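Local coordinates for protein apical membrane antigen 1, soluble form (Toxoplasma gondii, PDB 2X2Z) that takes part in host cell invasion as a parasite-surface component of the moving junction, the ring formed between the membranes of parasite and host cell, at residues N23-H28 and G302-N307; T17-F22 and Q326-L331. All coordinates share one frame; numbering follows the deposited sequence.

Interaction 1: N23-H28 and G302-N307. With NAG (2-acetamido-2-deoxy-beta-D-glucopyranose), chain E.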
loop_
_atom_site.group_PDB
_atom_site.type_symbol
_atom_site.label_atom_id
_atom_site.label_comp_id
_atom_site.label_asym_id
_atom_site.label_seq_id
_atom_site.Cartn_x
_atom_site.Cartn_y
_atom_site.Cartn_z
ATOM N N ASN A 23 6.544 3.393 -9.398
ATOM C CA ASN A 23 7.432 2.264 -9.235
ATOM C C ASN A 23 7.647 1.847 -7.771
ATOM O O ASN A 23 8.540 2.369 -7.060
ATOM C CB ASN A 23 8.751 2.509 -9.973
ATOM C CG ASN A 23 9.626 1.300 -9.989
ATOM O OD1 ASN A 23 9.462 0.351 -9.193
ATOM N ND2 ASN A 23 10.535 1.297 -10.894
ATOM N N LEU A 24 6.907 0.836 -7.337
ATOM C CA LEU A 24 6.867 0.480 -5.889
ATOM C C LEU A 24 8.107 -0.306 -5.554
ATOM O O LEU A 24 8.478 -0.368 -4.424
ATOM C CB LEU A 24 5.612 -0.351 -5.496
ATOM C CG LEU A 24 4.371 0.492 -5.551
ATOM C CD1 LEU A 24 3.012 -0.231 -5.711
ATOM C CD2 LEU A 24 4.350 1.507 -4.292
ATOM N N THR A 25 8.729 -0.925 -6.549
ATOM C CA THR A 25 9.948 -1.659 -6.301
ATOM C C THR A 25 11.053 -0.629 -6.006
ATOM O O THR A 25 11.933 -0.868 -5.202
ATOM C CB THR A 25 10.316 -2.470 -7.547
ATOM O OG1 THR A 25 9.217 -3.350 -7.874
ATOM C CG2 THR A 25 11.548 -3.301 -7.289
ATOM N N HIS A 26 10.963 0.530 -6.615
ATOM C CA HIS A 26 12.011 1.542 -6.448
ATOM C C HIS A 26 11.944 2.307 -5.124
ATOM O O HIS A 26 12.957 2.394 -4.404
ATOM C CB HIS A 26 11.958 2.519 -7.622
ATOM C CG HIS A 26 13.164 3.375 -7.717
ATOM N ND1 HIS A 26 14.401 2.866 -8.042
ATOM C CD2 HIS A 26 13.344 4.691 -7.449
ATOM C CE1 HIS A 26 15.294 3.845 -7.991
ATOM N NE2 HIS A 26 14.674 4.964 -7.639
ATOM N N HIS A 27 10.763 2.857 -4.793
ATOM C CA HIS A 27 10.605 3.713 -3.607
ATOM C C HIS A 27 10.155 2.978 -2.344
ATOM O O HIS A 27 10.788 3.090 -1.285
ATOM C CB HIS A 27 9.655 4.862 -3.902
ATOM C CG HIS A 27 10.010 5.642 -5.132
ATOM N ND1 HIS A 27 11.144 6.437 -5.211
ATOM C CD2 HIS A 27 9.370 5.775 -6.322
ATOM C CE1 HIS A 27 11.178 7.029 -6.392
ATOM N NE2 HIS A 27 10.126 6.633 -7.088
ATOM N N HIS A 28 9.120 2.141 -2.485
ATOM C CA HIS A 28 8.575 1.417 -1.327
ATOM C C HIS A 28 9.508 0.320 -0.869
ATOM O O HIS A 28 9.725 0.156 0.339
ATOM C CB HIS A 28 7.178 0.811 -1.668
ATOM C CG HIS A 28 6.543 0.122 -0.527
ATOM N ND1 HIS A 28 6.209 0.772 0.646
ATOM C CD2 HIS A 28 6.214 -1.183 -0.351
ATOM C CE1 HIS A 28 5.668 -0.097 1.488
ATOM N NE2 HIS A 28 5.660 -1.289 0.904
ATOM N N GLY A 302 10.701 -7.236 -1.777
ATOM C CA GLY A 302 11.386 -5.955 -2.201
ATOM C C GLY A 302 10.387 -5.081 -2.959
ATOM O O GLY A 302 10.752 -4.141 -3.726
ATOM N N GLY A 303 9.095 -5.437 -2.821
ATOM C CA GLY A 303 8.050 -4.656 -3.445
ATOM C C GLY A 303 7.621 -5.099 -4.814
ATOM O O GLY A 303 6.773 -4.474 -5.431
ATOM N N VAL A 304 8.215 -6.178 -5.304
ATOM C CA VAL A 304 7.909 -6.726 -6.597
ATOM C C VAL A 304 6.606 -7.568 -6.477
ATOM O O VAL A 304 6.487 -8.394 -5.603
ATOM C CB VAL A 304 9.067 -7.726 -7.094
ATOM C CG1 VAL A 304 8.658 -8.530 -8.373
ATOM C CG2 VAL A 304 10.417 -6.996 -7.334
ATOM N N GLY A 305 5.657 -7.342 -7.355
ATOM C CA GLY A 305 4.400 -8.099 -7.297
ATOM C C GLY A 305 3.329 -7.465 -8.159
ATOM O O GLY A 305 3.547 -6.384 -8.750
ATOM N N ARG A 306 2.201 -8.181 -8.279
ATOM C CA ARG A 306 1.056 -7.742 -9.060
ATOM C C ARG A 306 0.373 -6.658 -8.258
ATOM O O ARG A 306 -0.646 -6.895 -7.599
ATOM C CB ARG A 306 0.100 -8.926 -9.301
ATOM C CG ARG A 306 -1.051 -8.639 -10.200
ATOM C CD ARG A 306 -1.817 -9.916 -10.536
ATOM N NE ARG A 306 -0.917 -10.939 -11.016
ATOM C CZ ARG A 306 -0.538 -11.065 -12.284
ATOM N NH1 ARG A 306 -1.005 -10.228 -13.203
ATOM N NH2 ARG A 306 0.314 -12.027 -12.631
ATOM N N ASN A 307 0.966 -5.461 -8.303
ATOM C CA ASN A 307 0.541 -4.329 -7.480
ATOM C C ASN A 307 -0.295 -3.317 -8.232
ATOM O O ASN A 307 -0.715 -2.295 -7.623
ATOM C CB ASN A 307 1.826 -3.608 -6.893
ATOM C CG ASN A 307 2.732 -4.565 -6.087
ATOM O OD1 ASN A 307 2.236 -5.528 -5.471
ATOM N ND2 ASN A 307 4.036 -4.367 -6.136
HETATM C C1 NAG E . 11.490 0.249 -11.032
HETATM C C2 NAG E . 12.119 0.227 -12.429
HETATM C C3 NAG E . 13.044 -0.968 -12.514
HETATM C C4 NAG E . 14.054 -0.984 -11.336
HETATM C C5 NAG E . 13.356 -0.772 -9.977
HETATM C C6 NAG E . 14.433 -0.586 -8.902
HETATM C C7 NAG E . 10.829 0.852 -14.499
HETATM C C8 NAG E . 11.381 2.250 -14.507
HETATM N N2 NAG E . 11.197 0.030 -13.520
HETATM O O3 NAG E . 13.657 -0.904 -13.783
HETATM O O4 NAG E . 14.901 -2.138 -11.244
HETATM O O5 NAG E . 12.469 0.355 -10.023
HETATM O O6 NAG E . 15.045 0.703 -8.966
HETATM O O7 NAG E . 10.023 0.485 -15.397
HETATM O O HOH W 1 6.324 -3.376 -8.199
#
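Thr25 sets its two branches over the backbone of Gly302 to Val304, and each branch has its own task. The methyl, CG2, lies anti to the backbone N and packs against the Val304 side chain, Thr25 CG2 to Val304 CG2 3.9 Å. The hydroxyl, Thr25 OG1, turned back beside the backbone N (chi1 -58°), is 3.6 Å from Gly303 O, and a water joins the two more closely: it lies 2.9 Å from Thr25 OG1 and donates to Gly303 O. That carbonyl also receives a weak bond from Asn307 ND2 within its own segment, while Asn307 OD1 is taken by the backbone N of Ala272. At Gly303 the two backbones themselves draw close, with 4.6 Å from Gly303 CA to Thr25 CA. Leu24 points toward the other segment and runs aslant over Asn307, Leu24 CD1 to Asn307 CB 3.8 Å. The turn that presents Leu24 and Thr25 is an Asx motif: Asn23 OD1 accepts from His26 N at 3.0 Å, with the donor lying 64° out of the carbonyl plane, and more weakly from Thr25 N. The same amide is the N-glycosylation site of the DI region, so its oxygen holds the turn while its nitrogen carries the sugar, Asn23 ND2 to NAG C1 1.4 Å. The glycan runs off beside His26, whose ring meets the sugar O6 near its own plane, at an edge, with ND1 and O6 modelled unusually close. Across from this turn, 302-307 belongs to the DII region, and the hydroxyl of Tyr308, just beyond it, bonds to Leu24 N.

Interaction 2: T17-F22 and Q326-L331. With NAG (2-acetamido-2-deoxy-beta-D-glucopyranose), chain E.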
loop_
_atom_site.group_PDB
_atom_site.type_symbol
_atom_site.label_atom_id
_atom_site.label_comp_id
_atom_site.label_asym_id
_atom_site.label_seq_id
_atom_site.Cartn_x
_atom_site.Cartn_y
_atom_site.Cartn_z
ATOM N N THR A 17 9.517 11.714 -14.531
ATOM C CA THR A 17 9.544 11.772 -13.101
ATOM C C THR A 17 8.135 11.543 -12.477
ATOM O O THR A 17 8.031 10.958 -11.386
ATOM C CB THR A 17 10.417 12.960 -12.478
ATOM O OG1 THR A 17 9.673 13.785 -11.606
ATOM C CG2 THR A 17 11.174 13.700 -13.449
ATOM N N PHE A 18 7.075 11.919 -13.196
ATOM C CA PHE A 18 5.721 11.588 -12.767
ATOM C C PHE A 18 5.551 10.067 -12.674
ATOM O O PHE A 18 5.053 9.567 -11.681
ATOM C CB PHE A 18 4.698 12.155 -13.809
ATOM C CG PHE A 18 3.273 11.853 -13.494
ATOM C CD1 PHE A 18 2.599 12.585 -12.508
ATOM C CD2 PHE A 18 2.599 10.804 -14.145
ATOM C CE1 PHE A 18 1.234 12.287 -12.192
ATOM C CE2 PHE A 18 1.262 10.503 -13.830
ATOM C CZ PHE A 18 0.588 11.253 -12.854
ATOM N N MET A 19 5.958 9.337 -13.725
ATOM C CA MET A 19 5.733 7.860 -13.854
ATOM C C MET A 19 6.517 7.068 -12.786
ATOM O O MET A 19 6.090 5.962 -12.307
ATOM C CB MET A 19 6.121 7.346 -15.263
ATOM C CG MET A 19 5.226 7.843 -16.438
ATOM S SD MET A 19 3.508 7.392 -16.067
ATOM C CE MET A 19 3.647 5.567 -15.897
ATOM N N GLU A 20 7.659 7.649 -12.392
ATOM C CA GLU A 20 8.494 7.088 -11.291
ATOM C C GLU A 20 7.772 6.932 -9.963
ATOM O O GLU A 20 8.094 6.034 -9.189
ATOM C CB GLU A 20 9.831 7.910 -11.097
ATOM C CG GLU A 20 10.874 7.444 -12.095
ATOM C CD GLU A 20 12.109 8.349 -12.270
ATOM O OE1 GLU A 20 12.165 9.539 -11.822
ATOM O OE2 GLU A 20 13.033 7.821 -12.912
ATOM N N ARG A 21 6.789 7.784 -9.686
ATOM C CA ARG A 21 6.081 7.639 -8.431
ATOM C C ARG A 21 5.377 6.282 -8.382
ATOM O O ARG A 21 5.150 5.784 -7.302
ATOM C CB ARG A 21 5.120 8.824 -8.129
ATOM C CG ARG A 21 3.740 8.755 -8.776
ATOM C CD ARG A 21 3.275 10.167 -9.358
ATOM N NE ARG A 21 3.657 11.307 -8.528
ATOM C CZ ARG A 21 2.794 12.040 -7.825
ATOM N NH1 ARG A 21 1.475 11.749 -7.881
ATOM N NH2 ARG A 21 3.242 13.050 -7.055
ATOM N N PHE A 22 5.087 5.675 -9.534
ATOM C CA PHE A 22 4.364 4.382 -9.554
ATOM C C PHE A 22 5.235 3.181 -9.416
ATOM O O PHE A 22 4.727 2.063 -9.326
ATOM C CB PHE A 22 3.511 4.216 -10.814
ATOM C CG PHE A 22 2.527 5.321 -10.979
ATOM C CD1 PHE A 22 1.346 5.333 -10.215
ATOM C CD2 PHE A 22 2.815 6.379 -11.848
ATOM C CE1 PHE A 22 0.446 6.396 -10.340
ATOM C CE2 PHE A 22 1.908 7.438 -12.017
ATOM C CZ PHE A 22 0.717 7.449 -11.215
ATOM N N GLN A 326 3.594 -5.641 -13.984
ATOM C CA GLN A 326 4.531 -4.812 -14.761
ATOM C C GLN A 326 4.529 -3.323 -14.342
ATOM O O GLN A 326 3.509 -2.585 -14.554
ATOM C CB GLN A 326 4.168 -4.936 -16.224
ATOM C CG GLN A 326 4.264 -6.415 -16.742
ATOM C CD GLN A 326 5.721 -6.918 -16.782
ATOM O OE1 GLN A 326 6.137 -7.735 -15.943
ATOM N NE2 GLN A 326 6.508 -6.366 -17.691
ATOM N N VAL A 327 5.635 -2.853 -13.786
ATOM C CA VAL A 327 5.745 -1.425 -13.438
ATOM C C VAL A 327 5.397 -0.569 -14.684
ATOM O O VAL A 327 5.947 -0.775 -15.729
ATOM C CB VAL A 327 7.120 -1.098 -12.856
ATOM C CG1 VAL A 327 7.357 0.491 -12.720
ATOM C CG2 VAL A 327 7.311 -1.843 -11.502
ATOM N N PRO A 328 4.454 0.388 -14.571
ATOM C CA PRO A 328 4.093 1.170 -15.742
ATOM C C PRO A 328 5.206 2.153 -16.148
ATOM O O PRO A 328 5.853 2.717 -15.248
ATOM C CB PRO A 328 2.901 1.980 -15.280
ATOM C CG PRO A 328 3.127 2.139 -13.814
ATOM C CD PRO A 328 3.753 0.838 -13.351
ATOM N N ASP A 329 5.434 2.304 -17.463
ATOM C CA ASP A 329 6.377 3.323 -17.987
ATOM C C ASP A 329 5.630 4.181 -19.029
ATOM O O ASP A 329 6.203 5.084 -19.672
ATOM C CB ASP A 329 7.718 2.694 -18.469
ATOM C CG ASP A 329 7.585 1.923 -19.777
ATOM O OD1 ASP A 329 6.485 1.832 -20.413
ATOM O OD2 ASP A 329 8.627 1.399 -20.182
ATOM N N CYS A 330 4.317 3.969 -19.097
ATOM C CA CYS A 330 3.453 4.841 -19.912
ATOM C C CYS A 330 2.001 4.712 -19.490
ATOM O O CYS A 330 1.659 3.893 -18.624
ATOM C CB CYS A 330 3.609 4.590 -21.447
ATOM S SG CYS A 330 3.040 2.973 -22.021
ATOM N N LEU A 331 1.182 5.605 -20.044
ATOM C CA LEU A 331 -0.250 5.666 -19.765
ATOM C C LEU A 331 -0.952 5.768 -21.098
ATOM O O LEU A 331 -0.441 6.371 -22.070
ATOM C CB LEU A 331 -0.651 6.927 -18.928
ATOM C CG LEU A 331 0.049 7.098 -17.602
ATOM C CD1 LEU A 331 -0.171 8.523 -17.032
ATOM C CD2 LEU A 331 -0.230 6.046 -16.547
HETATM C C1 NAG E . 11.490 0.249 -11.032
HETATM C C2 NAG E . 12.119 0.227 -12.429
HETATM C C3 NAG E . 13.044 -0.968 -12.514
HETATM C C4 NAG E . 14.054 -0.984 -11.336
HETATM C C5 NAG E . 13.356 -0.772 -9.977
HETATM C C6 NAG E . 14.433 -0.586 -8.902
HETATM C C7 NAG E . 10.829 0.852 -14.499
HETATM C C8 NAG E . 11.381 2.250 -14.507
HETATM N N2 NAG E . 11.197 0.030 -13.520
HETATM O O3 NAG E . 13.657 -0.904 -13.783
HETATM O O4 NAG E . 14.901 -2.138 -11.244
HETATM O O5 NAG E . 12.469 0.355 -10.023
HETATM O O6 NAG E . 15.045 0.703 -8.966
HETATM O O7 NAG E . 10.023 0.485 -15.397
HETATM O O HOH W 2 7.051 3.796 -13.080
#
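Met19 is the bump of this contact, and the bend of 326-331 from Pro328 to Leu331 is the hollow that receives it. Its side chain is folded at both chi2 (-56°) and chi3 (-58°), which curls the terminal methyl round toward the opposing backbone. CE thereby lodges beside the peptide chain, 3.6 Å from Cys330 N, and at the same time touches the Pro328 ring, Met19 CE to Pro328 CB 3.7 Å. Leu331 forms the other wall: its branch point lies against the sulfur, Leu331 CG to Met19 SD 3.8 Å, both of its methyls stay close to that sulfur, and the two side chains run antiparallel past one another. Phe18 adds a shallower touch, crossing Leu331 at about a right angle with CE2 4.0 Å from Leu331 CD1. One turn after Phe18 along the chain, Phe22 receives Pro328, Phe22 CB to Pro328 CG 3.7 Å. The Phe22 ring is itself covered on one face by Arg21 CG, centred over it, and has Phe18 CE2 and Met19 CA at its edge. A water donates to both Met19 O and Pro328 O, 2.7 Å from Pro328 O, and so bridges the two backbones. Farther out, Val327 CG1 lies 3.8 Å from O7 of the N-linked sugar. Asp329 and Cys330, both facing Gly234, form a classic beta bulge, and Cys330 is tied to Cys241 by a disulfide. Helix 13-20 thus lies against the start of strand 330-334, with Phe9 of helix 8-11 touching Met19 and Leu331, Leu228 of strand 228-229 meeting Phe18, Phe22 and Leu331, and Phe233 of strand 231-237 packing edge-to-face on Phe22.

In the fold
Two contacts, their centres 11 Å apart, show how an early part of a chain can be held to a much later one. Each pairs a DI segment with a DII segment, and the residues joined by interaction 1 lie between those joined by interaction 2 along the chain. On the DI side, 17-22 leads straight into 23-28; on the DII side, strands 308-313 and 319-324 separate 302-307 from 326-331. The contacts adjoin where Asn23 CG meets Val327 CG1 at 3.6 Å, and both border the same N-linked sugar. Interaction 2 is buried, interaction 1 partly so; together they join the two regions of this extracellular part along neighbouring patches.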